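Local structure of protein BCAM1869 (Burkholderia cenocepacia, 4O2H) at residues A[78-83]-A[87-92]. The protein is an RsaM homologue that probably acts as a transcriptional regulator in quorum sensing and associates with itself. Sequence-based numbering, arbitrary orientation.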
# COMPACT_ATOMS: atom_id res chain seq x y z
N TRP A 78 5.89 -2.29 -2.26
CA TRP A 78 7.16 -1.62 -1.98
C TRP A 78 7.00 -0.12 -2.20
O TRP A 78 6.04 0.34 -2.84
CB TRP A 78 8.31 -2.19 -2.86
CG TRP A 78 8.13 -1.95 -4.35
CD1 TRP A 78 8.74 -0.97 -5.10
CD2 TRP A 78 7.42 -2.79 -5.28
NE1 TRP A 78 8.42 -1.13 -6.42
CE2 TRP A 78 7.62 -2.24 -6.57
CE3 TRP A 78 6.60 -3.93 -5.15
CZ2 TRP A 78 7.01 -2.78 -7.72
CZ3 TRP A 78 5.98 -4.44 -6.27
CH2 TRP A 78 6.20 -3.89 -7.55
N ASP A 79 7.99 0.61 -1.69
CA ASP A 79 8.18 2.05 -1.91
C ASP A 79 9.15 2.23 -3.04
O ASP A 79 10.13 1.47 -3.18
CB ASP A 79 8.67 2.77 -0.65
CG ASP A 79 7.65 2.89 0.46
OD1 ASP A 79 6.45 2.62 0.21
OD2 ASP A 79 8.03 3.28 1.58
N TRP A 80 8.87 3.22 -3.90
CA TRP A 80 9.73 3.52 -5.05
C TRP A 80 10.04 5.01 -5.12
O TRP A 80 9.39 5.80 -4.46
CB TRP A 80 9.08 3.04 -6.37
CG TRP A 80 7.72 3.65 -6.56
CD1 TRP A 80 6.52 3.11 -6.18
CD2 TRP A 80 7.42 4.98 -7.05
NE1 TRP A 80 5.51 4.01 -6.41
CE2 TRP A 80 6.03 5.16 -6.94
CE3 TRP A 80 8.20 6.02 -7.61
CZ2 TRP A 80 5.40 6.36 -7.31
CZ3 TRP A 80 7.58 7.20 -7.97
CH2 TRP A 80 6.19 7.37 -7.83
N TYR A 81 11.01 5.38 -5.92
CA TYR A 81 11.32 6.76 -6.22
C TYR A 81 11.75 6.82 -7.65
O TYR A 81 12.28 5.84 -8.21
CB TYR A 81 12.32 7.45 -5.25
CG TYR A 81 13.74 6.93 -5.22
CD1 TYR A 81 14.71 7.44 -6.07
CD2 TYR A 81 14.13 6.00 -4.26
CE1 TYR A 81 16.03 6.98 -6.02
CE2 TYR A 81 15.45 5.54 -4.19
CZ TYR A 81 16.39 6.04 -5.08
OH TYR A 81 17.70 5.61 -5.01
N LEU A 82 11.50 7.96 -8.26
CA LEU A 82 11.88 8.23 -9.62
C LEU A 82 13.06 9.20 -9.58
O LEU A 82 12.90 10.34 -9.13
CB LEU A 82 10.66 8.79 -10.38
CG LEU A 82 10.92 9.35 -11.79
CD1 LEU A 82 11.40 8.25 -12.73
CD2 LEU A 82 9.68 10.00 -12.29
N GLU A 83 14.25 8.75 -10.05
CA GLU A 83 15.45 9.58 -10.10
C GLU A 83 15.28 10.71 -11.08
O GLU A 83 14.69 10.52 -12.15
CB GLU A 83 16.70 8.77 -10.46
CG GLU A 83 17.25 7.94 -9.32
CD GLU A 83 18.76 7.87 -9.30
OE1 GLU A 83 19.38 7.86 -10.39
OE2 GLU A 83 19.34 7.84 -8.18
N GLY A 87 15.90 9.30 -14.90
CA GLY A 87 14.51 8.95 -15.17
C GLY A 87 14.24 7.50 -14.81
O GLY A 87 13.23 6.91 -15.22
N THR A 88 15.14 6.91 -14.00
CA THR A 88 14.99 5.51 -13.62
C THR A 88 14.19 5.35 -12.30
O THR A 88 14.42 6.08 -11.33
CB THR A 88 16.36 4.78 -13.59
OG1 THR A 88 16.11 3.38 -13.54
CG2 THR A 88 17.23 5.14 -12.39
N PHE A 89 13.27 4.40 -12.30
CA PHE A 89 12.49 4.00 -11.14
C PHE A 89 13.31 3.06 -10.31
O PHE A 89 13.97 2.19 -10.87
CB PHE A 89 11.19 3.33 -11.55
CG PHE A 89 10.15 4.32 -12.00
CD1 PHE A 89 10.09 4.75 -13.32
CD2 PHE A 89 9.20 4.81 -11.10
CE1 PHE A 89 9.10 5.62 -13.74
CE2 PHE A 89 8.21 5.68 -11.53
CZ PHE A 89 8.15 6.06 -12.86
N VAL A 90 13.31 3.27 -8.98
CA VAL A 90 14.13 2.55 -8.03
C VAL A 90 13.26 2.04 -6.87
O VAL A 90 12.47 2.81 -6.34
CB VAL A 90 15.28 3.48 -7.46
CG1 VAL A 90 16.24 2.72 -6.54
CG2 VAL A 90 16.05 4.22 -8.56
N ILE A 91 13.49 0.79 -6.44
CA ILE A 91 12.91 0.21 -5.23
C ILE A 91 13.71 0.77 -4.09
O ILE A 91 14.91 0.47 -3.99
CB ILE A 91 12.89 -1.34 -5.22
CG1 ILE A 91 12.15 -1.89 -6.45
CG2 ILE A 91 12.23 -1.83 -3.88
CD1 ILE A 91 11.90 -3.39 -6.49
N ALA A 92 13.09 1.62 -3.27
CA ALA A 92 13.73 2.28 -2.14
C ALA A 92 14.29 1.25 -1.12
O ALA A 92 13.55 0.44 -0.55
CB ALA A 92 12.73 3.22 -1.48
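F89 packs between two side chains of the neighbouring strand. CD1 of L82 sits over one face of its ring, 3.8 Å from the F89 ring centroid, while CE3 of W80 meets the ring edge at CD2 of F89 (3.8 Å). Farther along this face, I91 lays CD1 over the five-membered ring of W78, and its CG1 reaches W78 CD1 at 3.8 Å. This is the tightly packed side: W128 of helix 128-138 touches W78, W80, F89 and I91, L123 of helix 112-125 meets W78 and I91, and the W80 indole N-H is spent on the carbonyl of Y60. The Y81/V90 face is partly exposed, with L48 of helix 42-50 against Y81. Here chi1 of 65° turns the Y81 ring back over V90, whose CB lies 3.8 Å from the Y81 ring centroid. E83 and T88 run side by side nearer solvent, with E83 OE1 hydrogen-bonded to T86 OG1. Two backbone hydrogen bonds join Y81 and V90; toward the turn, the one from E83 N to T88 O is nearly straight (170°), whereas G87 N to E83 O is weak. This is an antiparallel β-hairpin, strands 74-83 and 89-98, closing the chain's four-stranded meander with 89-98 outermost.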